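Local coordinates for Lmo0131 protein (Listeria monocytogenes, PDB 4Q6J), which is of unknown function but belongs to the EAL-domain family, whose members are generally assigned cyclic-di-GMP-specific phosphodiesterase activity, at residues Ile81-Pro95 with His115-Glu128. Residues are numbered along the deposited sequence; the frame is centred on the assembly and turned at random.
Sequences INQLGGRFSISINIP and HLKYPECLEIEIIE. With EDO (1,2-ethanediol), chain O; EDO (1,2-ethanediol), chain N.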
loop_
_atom_site.group_PDB
_atom_site.type_symbol
_atom_site.label_atom_id
_atom_site.label_comp_id
_atom_site.label_asym_id
_atom_site.label_seq_id
_atom_site.Cartn_x
_atom_site.Cartn_y
_atom_site.Cartn_z
ATOM N N ILE B 81 10.566 -20.721 27.147
ATOM C CA ILE B 81 11.706 -19.995 27.684
ATOM C C ILE B 81 11.919 -20.445 29.112
ATOM O O ILE B 81 13.051 -20.726 29.511
ATOM C CB ILE B 81 11.443 -18.497 27.660
ATOM C CG1 ILE B 81 11.414 -17.985 26.229
ATOM C CG2 ILE B 81 12.493 -17.753 28.445
ATOM C CD1 ILE B 81 10.830 -16.585 26.136
ATOM N N ASN B 82 10.827 -20.515 29.878
ATOM C CA ASN B 82 10.899 -20.971 31.272
ATOM C C ASN B 82 11.529 -22.333 31.380
ATOM O O ASN B 82 12.349 -22.555 32.245
ATOM C CB ASN B 82 9.523 -21.008 31.954
ATOM C CG ASN B 82 8.982 -19.630 32.244
ATOM O OD1 ASN B 82 9.705 -18.631 32.239
ATOM N ND2 ASN B 82 7.698 -19.575 32.512
ATOM N N GLN B 83 11.148 -23.236 30.485
ATOM C CA GLN B 83 11.732 -24.574 30.479
ATOM C C GLN B 83 13.253 -24.594 30.256
ATOM O O GLN B 83 13.937 -25.409 30.847
ATOM C CB GLN B 83 11.029 -25.495 29.475
ATOM C CG GLN B 83 11.382 -26.956 29.652
ATOM C CD GLN B 83 12.483 -27.453 28.717
ATOM O OE1 GLN B 83 12.943 -28.596 28.824
ATOM N NE2 GLN B 83 12.896 -26.605 27.791
ATOM N N LEU B 84 13.773 -23.700 29.425
ATOM C CA LEU B 84 15.169 -23.766 29.009
ATOM C C LEU B 84 16.084 -23.073 29.988
ATOM O O LEU B 84 17.232 -22.807 29.681
ATOM C CB LEU B 84 15.368 -23.191 27.602
ATOM C CG LEU B 84 14.700 -24.057 26.531
ATOM C CD1 LEU B 84 14.556 -23.326 25.213
ATOM C CD2 LEU B 84 15.468 -25.340 26.338
ATOM N N GLY B 85 15.576 -22.765 31.163
ATOM C CA GLY B 85 16.439 -22.332 32.231
ATOM C C GLY B 85 17.177 -21.037 31.982
ATOM O O GLY B 85 18.153 -20.740 32.658
ATOM N N GLY B 86 16.714 -20.257 31.011
ATOM C CA GLY B 86 17.279 -18.949 30.737
ATOM C C GLY B 86 18.466 -19.048 29.829
ATOM O O GLY B 86 19.139 -18.064 29.600
ATOM N N ARG B 87 18.716 -20.237 29.303
ATOM C CA ARG B 87 19.911 -20.474 28.515
ATOM C C ARG B 87 19.726 -20.040 27.090
ATOM O O ARG B 87 20.695 -19.868 26.370
ATOM C CB ARG B 87 20.306 -21.944 28.558
ATOM C CG ARG B 87 20.525 -22.439 29.965
ATOM C CD ARG B 87 20.783 -23.941 30.016
ATOM N NE ARG B 87 19.568 -24.733 29.856
ATOM C CZ ARG B 87 19.370 -25.611 28.880
ATOM N NH1 ARG B 87 20.321 -25.840 27.974
ATOM N NH2 ARG B 87 18.224 -26.277 28.824
ATOM N N PHE B 88 18.480 -19.845 26.681
ATOM C CA PHE B 88 18.183 -19.485 25.291
ATOM C C PHE B 88 17.114 -18.401 25.227
ATOM O O PHE B 88 16.170 -18.435 26.000
ATOM C CB PHE B 88 17.724 -20.726 24.505
ATOM C CG PHE B 88 18.765 -21.807 24.427
ATOM C CD1 PHE B 88 19.790 -21.738 23.496
ATOM C CD2 PHE B 88 18.730 -22.892 25.281
ATOM C CE1 PHE B 88 20.747 -22.715 23.433
ATOM C CE2 PHE B 88 19.686 -23.874 25.202
ATOM C CZ PHE B 88 20.698 -23.775 24.273
ATOM N N SER B 89 17.262 -17.452 24.297
ATOM C CA SER B 89 16.185 -16.499 23.993
ATOM C C SER B 89 15.215 -17.065 22.969
ATOM O O SER B 89 15.578 -17.896 22.159
ATOM C CB SER B 89 16.726 -15.149 23.517
ATOM O OG SER B 89 17.261 -15.259 22.221
ATOM N N ILE B 90 13.960 -16.641 23.050
ATOM C CA ILE B 90 12.964 -17.000 22.046
ATOM C C ILE B 90 12.205 -15.747 21.639
ATOM O O ILE B 90 11.736 -15.007 22.493
ATOM C CB ILE B 90 11.981 -18.081 22.551
ATOM C CG1 ILE B 90 12.745 -19.369 22.898
ATOM C CG2 ILE B 90 10.888 -18.343 21.503
ATOM C CD1 ILE B 90 11.879 -20.529 23.296
ATOM N N SER B 91 12.103 -15.504 20.336
ATOM C CA SER B 91 11.326 -14.357 19.836
ATOM C C SER B 91 9.897 -14.733 19.451
ATOM O O SER B 91 9.637 -15.878 19.082
ATOM C CB SER B 91 12.009 -13.684 18.644
ATOM O OG SER B 91 12.061 -14.561 17.559
ATOM N N ILE B 92 8.988 -13.758 19.547
ATOM C CA ILE B 92 7.637 -13.877 19.005
ATOM C C ILE B 92 7.355 -12.724 18.058
ATOM O O ILE B 92 7.765 -11.591 18.299
ATOM C CB ILE B 92 6.533 -13.895 20.093
ATOM C CG1 ILE B 92 6.535 -12.606 20.898
ATOM C CG2 ILE B 92 6.691 -15.094 21.016
ATOM C CD1 ILE B 92 5.616 -12.667 22.088
ATOM N N ASN B 93 6.650 -13.034 16.980
ATOM C CA ASN B 93 6.300 -12.046 15.989
ATOM C C ASN B 93 5.051 -11.337 16.415
ATOM O O ASN B 93 4.013 -11.967 16.617
ATOM C CB ASN B 93 6.076 -12.727 14.644
ATOM C CG ASN B 93 7.344 -13.288 14.082
ATOM O OD1 ASN B 93 8.437 -12.856 14.441
ATOM N ND2 ASN B 93 7.221 -14.259 13.215
ATOM N N ILE B 94 5.144 -10.027 16.570
ATOM C CA ILE B 94 3.969 -9.242 16.873
ATOM C C ILE B 94 3.853 -8.157 15.823
ATOM O O ILE B 94 4.760 -7.360 15.641
ATOM C CB ILE B 94 4.059 -8.598 18.244
ATOM C CG1 ILE B 94 4.190 -9.684 19.309
ATOM C CG2 ILE B 94 2.817 -7.766 18.516
ATOM C CD1 ILE B 94 4.388 -9.154 20.666
ATOM N N PRO B 95 2.743 -8.154 15.094
ATOM C CA PRO B 95 2.446 -7.147 14.075
ATOM C C PRO B 95 2.512 -5.734 14.629
ATOM O O PRO B 95 2.133 -5.500 15.774
ATOM C CB PRO B 95 1.001 -7.471 13.693
ATOM C CG PRO B 95 0.821 -8.889 14.032
ATOM C CD PRO B 95 1.656 -9.130 15.244
ATOM N N HIS B 115 4.183 -14.289 34.355
ATOM C CA HIS B 115 4.494 -15.652 33.918
ATOM C C HIS B 115 5.943 -15.932 33.499
ATOM O O HIS B 115 6.403 -17.061 33.608
ATOM C CB HIS B 115 3.592 -16.027 32.723
ATOM C CG HIS B 115 2.127 -16.010 33.028
ATOM N ND1 HIS B 115 1.415 -17.152 33.312
ATOM C CD2 HIS B 115 1.234 -14.989 33.071
ATOM C CE1 HIS B 115 0.152 -16.836 33.535
ATOM N NE2 HIS B 115 0.017 -15.530 33.401
ATOM N N LEU B 116 6.638 -14.946 32.958
ATOM C CA LEU B 116 7.913 -15.234 32.353
ATOM C C LEU B 116 8.973 -15.103 33.417
ATOM O O LEU B 116 9.116 -14.059 34.023
ATOM C CB LEU B 116 8.193 -14.318 31.180
ATOM C CG LEU B 116 9.546 -14.507 30.511
ATOM C CD1 LEU B 116 9.764 -15.950 30.108
ATOM C CD2 LEU B 116 9.619 -13.590 29.304
ATOM N N LYS B 117 9.700 -16.175 33.666
ATOM C CA LYS B 117 10.685 -16.130 34.729
ATOM C C LYS B 117 11.988 -15.471 34.258
ATOM O O LYS B 117 12.745 -14.961 35.069
ATOM C CB LYS B 117 10.930 -17.540 35.316
ATOM C CG LYS B 117 9.674 -18.183 35.909
ATOM C CD LYS B 117 8.856 -17.097 36.606
ATOM C CE LYS B 117 7.700 -17.627 37.420
ATOM N NZ LYS B 117 8.169 -18.501 38.519
ATOM N N TYR B 118 12.219 -15.473 32.946
ATOM C CA TYR B 118 13.441 -14.957 32.335
ATOM C C TYR B 118 13.111 -13.911 31.278
ATOM O O TYR B 118 13.258 -14.162 30.088
ATOM C CB TYR B 118 14.237 -16.099 31.693
ATOM C CG TYR B 118 14.360 -17.261 32.624
ATOM C CD1 TYR B 118 15.075 -17.136 33.818
ATOM C CD2 TYR B 118 13.730 -18.467 32.357
ATOM C CE1 TYR B 118 15.169 -18.184 34.715
ATOM C CE2 TYR B 118 13.821 -19.541 33.249
ATOM C CZ TYR B 118 14.555 -19.386 34.430
ATOM O OH TYR B 118 14.654 -20.426 35.317
ATOM N N PRO B 119 12.678 -12.732 31.725
ATOM C CA PRO B 119 12.240 -11.694 30.793
ATOM C C PRO B 119 13.324 -11.310 29.791
ATOM O O PRO B 119 12.992 -11.001 28.642
ATOM C CB PRO B 119 11.893 -10.525 31.714
ATOM C CG PRO B 119 12.538 -10.841 33.010
ATOM C CD PRO B 119 12.510 -12.312 33.121
ATOM N N GLU B 120 14.593 -11.370 30.200
ATOM C CA GLU B 120 15.697 -11.054 29.310
ATOM C C GLU B 120 15.848 -12.047 28.127
ATOM O O GLU B 120 16.566 -11.769 27.156
ATOM C CB GLU B 120 17.006 -10.933 30.106
ATOM C CG GLU B 120 17.732 -12.237 30.432
ATOM C CD GLU B 120 17.183 -12.978 31.649
ATOM O OE1 GLU B 120 16.258 -12.459 32.291
ATOM O OE2 GLU B 120 17.671 -14.091 31.957
ATOM N N CYS B 121 15.165 -13.188 28.208
ATOM C CA CYS B 121 15.229 -14.197 27.165
ATOM C C CYS B 121 14.050 -14.138 26.199
ATOM O O CYS B 121 13.912 -15.002 25.350
ATOM C CB CYS B 121 15.295 -15.564 27.787
ATOM S SG CYS B 121 16.796 -15.785 28.723
ATOM N N LEU B 122 13.181 -13.142 26.347
ATOM C CA LEU B 122 12.127 -12.918 25.352
ATOM C C LEU B 122 12.521 -11.766 24.462
ATOM O O LEU B 122 13.054 -10.776 24.933
ATOM C CB LEU B 122 10.738 -12.648 25.966
ATOM C CG LEU B 122 9.563 -12.375 25.006
ATOM C CD1 LEU B 122 8.991 -13.671 24.506
ATOM C CD2 LEU B 122 8.505 -11.577 25.720
ATOM N N GLU B 123 12.219 -11.930 23.171
ATOM C CA GLU B 123 12.387 -10.905 22.153
ATOM C C GLU B 123 11.037 -10.691 21.436
ATOM O O GLU B 123 10.432 -11.636 20.958
ATOM C CB GLU B 123 13.467 -11.352 21.167
ATOM C CG GLU B 123 13.554 -10.525 19.917
ATOM C CD GLU B 123 14.683 -11.030 18.990
ATOM O OE1 GLU B 123 15.765 -11.339 19.524
ATOM O OE2 GLU B 123 14.495 -11.140 17.756
ATOM N N ILE B 124 10.561 -9.452 21.428
ATOM C CA ILE B 124 9.430 -9.073 20.593
ATOM C C ILE B 124 9.983 -8.662 19.253
ATOM O O ILE B 124 10.753 -7.721 19.170
ATOM C CB ILE B 124 8.650 -7.891 21.177
ATOM C CG1 ILE B 124 7.902 -8.311 22.447
ATOM C CG2 ILE B 124 7.685 -7.308 20.151
ATOM C CD1 ILE B 124 7.191 -7.169 23.145
ATOM N N GLU B 125 9.599 -9.400 18.215
ATOM C CA GLU B 125 10.013 -9.115 16.856
ATOM C C GLU B 125 8.868 -8.440 16.106
ATOM O O GLU B 125 7.815 -9.029 15.888
ATOM C CB GLU B 125 10.450 -10.383 16.134
ATOM C CG GLU B 125 10.611 -10.129 14.661
ATOM C CD GLU B 125 11.136 -11.311 13.891
ATOM O OE1 GLU B 125 11.628 -12.265 14.493
ATOM O OE2 GLU B 125 11.066 -11.285 12.650
ATOM N N ILE B 126 9.067 -7.187 15.738
ATOM C CA ILE B 126 8.021 -6.379 15.135
ATOM C C ILE B 126 7.907 -6.751 13.662
ATOM O O ILE B 126 8.901 -6.710 12.928
ATOM C CB ILE B 126 8.302 -4.848 15.299
ATOM C CG1 ILE B 126 8.553 -4.500 16.767
ATOM C CG2 ILE B 126 7.169 -4.007 14.693
ATOM C CD1 ILE B 126 9.140 -3.151 16.959
ATOM N N ILE B 127 6.710 -7.146 13.246
ATOM C CA ILE B 127 6.460 -7.549 11.873
ATOM C C ILE B 127 5.369 -6.667 11.228
ATOM O O ILE B 127 4.893 -5.717 11.858
ATOM C CB ILE B 127 6.135 -9.077 11.748
ATOM C CG1 ILE B 127 4.802 -9.442 12.405
ATOM C CG2 ILE B 127 7.255 -9.895 12.285
ATOM C CD1 ILE B 127 4.239 -10.721 11.884
ATOM N N GLU B 128 5.006 -6.954 9.976
ATOM C CA GLU B 128 3.925 -6.245 9.291
ATOM C C GLU B 128 4.023 -4.732 9.444
ATOM O O GLU B 128 3.052 -4.057 9.751
ATOM C CB GLU B 128 2.566 -6.798 9.742
ATOM C CG GLU B 128 2.461 -8.263 9.360
ATOM C CD GLU B 128 1.206 -8.980 9.848
ATOM O OE1 GLU B 128 0.287 -8.321 10.339
ATOM O OE2 GLU B 128 1.132 -10.224 9.735
HETATM C C1 EDO O . -2.967 -12.896 33.285
HETATM O O1 EDO O . -2.432 -14.174 33.598
HETATM C C2 EDO O . -1.891 -12.044 32.634
HETATM O O2 EDO O . -1.491 -11.021 33.502
HETATM C C1 EDO N . 19.118 -11.662 18.318
HETATM O O1 EDO N . 17.756 -11.837 17.899
HETATM C C2 EDO N . 19.713 -12.969 18.815
HETATM O O2 EDO N . 19.880 -13.885 17.728
HETATM O O HOH W 1 13.251 -22.720 34.921
HETATM O O HOH W 2 19.974 -16.108 30.993
HETATM O O HOH W 3 14.243 -13.435 16.121
#
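Ile-81, in the last turn of its helix, fills the apolar corner of this contact: CG2 packs against Cys-121 CB (3.6 Å) and Leu-116 CD1, while CD1 touches Leu-122 CD1, the two side chains crossing at about a right angle. With CG2 anti to the backbone N and CG1 beside it (chi1 -69°), the beta-branched residue serves both groups at once. Cys-121, small enough for this tight spot, also brings SG to 3.4 Å from Gly-86 O. Asn-82 clamps the end of the other helix with both ends of its amide: OD1 accepts from Lys-117 N (2.8 Å, 168° at the hydrogen), and ND2 donates to His-115 O (3.0 Å). Beyond, strands 89-95 and 122-127 run parallel, joined by six backbone hydrogen bonds from Ile-90 N to Cys-121 O through Ile-127 N to Ile-94 O. Isoleucine and leucine suit the buried face, where Ile-94 CD1 meets Ile-124 CG2 at 3.8 Å. Ser-91, Glu-123, Asn-93 and Glu-125 take the other face, which ends in Pro-95 and Ile-127. A water lies within hydrogen-bonding distance of Ser-91 OG, Glu-123 OE2 and, farther off, Glu-125 OE1, able to donate to only two at a time; Glu-123 OE1 accepts a 2.6 Å bond from O1 of the 1,2-ethanediol of chain N, probably a crystallisation additive.

The looser side lies at the turns. Glycine suits position 86: phi is positive, and a beta carbon would press on the Tyr-118 ring, whereas the bare CA lies over its face, 4.0 Å from the centroid (CH-pi). Lys-117 CB covers the opposite face; a water bridges Tyr-118 OH and Asn-82 O.

These neighbouring TIM-barrel strands are linked by a right-handed beta-alpha-beta crossover through helix 102-115, which covers Ile-94 and Ile-124. Helix 66-83 packs on Ile-92; strands 35-45 and 151-154 continue the sheet on either side.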